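Local coordinates for protein proline dehydrogenase (Bradyrhizobium japonicum USDA 110, PDB 3HAZ) that probably oxidises proline to glutamate in two steps, using an FAD-dependent proline dehydrogenase and an NAD-dependent aldehyde dehydrogenase joined in one chain, at residues G143-V146 and K147-A151. Numbering follows the deposited sequence.
Sequences GRLV and KRLGA
Gly-143 O accepts the backbone N-H of Lys-147 at 2.9 Å, one turn further along helix 140-149. Arg-144 O does the same for Arg-148 N. The side chain of Arg-144 runs outward, almost fully extended, to salt bridges with Asp-926 and Glu-929 on helix 925-934.

Leu-145 makes contact through both its carbonyl and its CD1. Its O takes Leu-149 N in a short, nearly straight bond of 2.8 Å (N-H...O 166°) and receives a weak second bond from Arg-148 N. Its CD1 touches two neighbours. One is Leu-149, whose side chain lies alongside and points the same way, with CD1 3.8 Å from Leu-145 CD1. The other is Arg-148, whose guanidinium lies oblique to Leu-145 CD1, with NH1 nearest at 3.4 Å. The Arg-148 chain bends at chi3 (80°), which turns the guanidinium back toward Leu-145, where NH2 forms a salt bridge with Glu-73. Leu-77 and Val-154 also pack on Leu-145.

Val-146 O ends the series, accepting Gly-150 N at 2.7 Å in a more bent bond. Val-146 turns CG1 away from its own backbone N and toward the end of the helix, where it lies 3.9 Å from Ala-151 N and 4.2 Å from Ala-151 CB.

Gly-150 is the first residue to leave the helix, with phi 98°; at its backbone angles, a CB would jam against the carbonyl O of Leu-149. Glu-48 of the second subunit accepts the N-H of Ala-151. The arrangement is a helix C-terminus followed by a glycine of positive phi, which also N-caps helix 151-168, here at the subunit interface.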
ATOM      1  N   GLY A 143     -27.695  12.235  32.626  1.00 17.00           N
ATOM      2  CA  GLY A 143     -27.563  13.496  31.921  1.00 18.80           C
ATOM      3  C   GLY A 143     -27.032  13.282  30.515  1.00 20.09           C
ATOM      4  O   GLY A 143     -27.494  13.908  29.561  1.00 18.44           O
ATOM      5  N   ARG A 144     -26.057  12.389  30.376  1.00 15.24           N
ATOM      6  CA  ARG A 144     -25.508  12.098  29.057  1.00 21.11           C
ATOM      7  C   ARG A 144     -26.582  11.458  28.177  1.00 26.73           C
ATOM      8  O   ARG A 144     -26.680  11.749  26.986  1.00 27.84           O
ATOM      9  CB  ARG A 144     -24.266  11.211  29.157  1.00 28.80           C
ATOM     10  CG  ARG A 144     -23.011  11.952  29.625  1.00 32.42           C
ATOM     11  CD  ARG A 144     -21.771  11.058  29.544  1.00 35.37           C
ATOM     12  NE  ARG A 144     -20.553  11.771  29.918  1.00 38.92           N
ATOM     13  CZ  ARG A 144     -19.320  11.324  29.695  1.00 36.23           C
ATOM     14  NH1 ARG A 144     -18.275  12.044  30.073  1.00 36.77           N
ATOM     15  NH2 ARG A 144     -19.126  10.158  29.094  1.00 35.34           N
ATOM     16  N   LEU A 145     -27.396  10.600  28.781  1.00 22.41           N
ATOM     17  CA  LEU A 145     -28.514   9.976  28.089  1.00 25.62           C
ATOM     18  C   LEU A 145     -29.525  11.031  27.643  1.00 28.90           C
ATOM     19  O   LEU A 145     -30.060  10.970  26.535  1.00 26.65           O
ATOM     20  CB  LEU A 145     -29.182   8.962  29.011  1.00 23.95           C
ATOM     21  CG  LEU A 145     -29.870   7.753  28.389  1.00 34.02           C
ATOM     22  CD1 LEU A 145     -29.013   7.143  27.294  1.00 34.83           C
ATOM     23  CD2 LEU A 145     -30.158   6.737  29.483  1.00 36.62           C
ATOM     24  N   VAL A 146     -29.770  12.009  28.509  1.00 31.12           N
ATOM     25  CA  VAL A 146     -30.732  13.068  28.221  1.00 25.96           C
ATOM     26  C   VAL A 146     -30.250  13.936  27.061  1.00 26.42           C
ATOM     27  O   VAL A 146     -31.019  14.281  26.169  1.00 24.65           O
ATOM     28  CB  VAL A 146     -31.002  13.950  29.468  1.00 24.15           C
ATOM     29  CG1 VAL A 146     -31.646  15.272  29.069  1.00 21.05           C
ATOM     30  CG2 VAL A 146     -31.882  13.202  30.463  1.00 21.71           C
ATOM     31  N   LYS A 147     -28.970  14.282  27.078  1.00 26.82           N
ATOM     32  CA  LYS A 147     -28.380  15.060  26.003  1.00 30.21           C
ATOM     33  C   LYS A 147     -28.511  14.324  24.663  1.00 31.13           C
ATOM     34  O   LYS A 147     -28.782  14.939  23.634  1.00 30.95           O
ATOM     35  CB  LYS A 147     -26.915  15.383  26.327  1.00 30.12           C
ATOM     36  CG  LYS A 147     -26.172  16.172  25.254  1.00 39.15           C
ATOM     37  CD  LYS A 147     -24.828  16.675  25.783  1.00 47.09           C
ATOM     38  CE  LYS A 147     -24.007  17.376  24.707  1.00 55.10           C
ATOM     39  NZ  LYS A 147     -23.260  16.418  23.830  1.00 57.69           N
ATOM     40  N   ARG A 148     -28.357  13.004  24.687  1.00 26.17           N
ATOM     41  CA  ARG A 148     -28.359  12.221  23.458  1.00 29.19           C
ATOM     42  C   ARG A 148     -29.762  11.927  22.925  1.00 32.86           C
ATOM     43  O   ARG A 148     -30.018  12.081  21.735  1.00 31.93           O
ATOM     44  CB  ARG A 148     -27.595  10.912  23.645  1.00 29.65           C
ATOM     45  CG  ARG A 148     -27.212  10.264  22.329  1.00 41.28           C
ATOM     46  CD  ARG A 148     -26.348   9.029  22.519  1.00 48.96           C
ATOM     47  NE  ARG A 148     -27.138   7.856  22.883  1.00 51.85           N
ATOM     48  CZ  ARG A 148     -27.062   7.241  24.057  1.00 47.38           C
ATOM     49  NH1 ARG A 148     -27.820   6.178  24.302  1.00 43.04           N
ATOM     50  NH2 ARG A 148     -26.223   7.691  24.983  1.00 45.89           N
ATOM     51  N   LEU A 149     -30.659  11.498  23.809  1.00 28.50           N
ATOM     52  CA  LEU A 149     -31.998  11.078  23.412  1.00 27.20           C
ATOM     53  C   LEU A 149     -33.058  12.162  23.620  1.00 32.10           C
ATOM     54  O   LEU A 149     -34.072  12.181  22.926  1.00 30.34           O
ATOM     55  CB  LEU A 149     -32.409   9.818  24.184  1.00 27.27           C
ATOM     56  CG  LEU A 149     -31.611   8.525  23.994  1.00 27.22           C
ATOM     57  CD1 LEU A 149     -32.068   7.471  24.992  1.00 28.92           C
ATOM     58  CD2 LEU A 149     -31.738   8.000  22.573  1.00 27.97           C
ATOM     59  N   GLY A 150     -32.818  13.061  24.572  1.00 27.04           N
ATOM     60  CA  GLY A 150     -33.825  14.020  24.998  1.00 19.20           C
ATOM     61  C   GLY A 150     -34.493  13.504  26.260  1.00 26.62           C
ATOM     62  O   GLY A 150     -34.589  12.292  26.463  1.00 22.64           O
ATOM     63  N   ALA A 151     -34.948  14.414  27.118  1.00 25.82           N
ATOM     64  CA  ALA A 151     -35.571  14.010  28.380  1.00 29.13           C
ATOM     65  C   ALA A 151     -36.814  13.125  28.200  1.00 26.53           C
ATOM     66  O   ALA A 151     -36.980  12.137  28.919  1.00 27.56           O
ATOM     67  CB  ALA A 151     -35.890  15.229  29.240  1.00 24.39           C
TER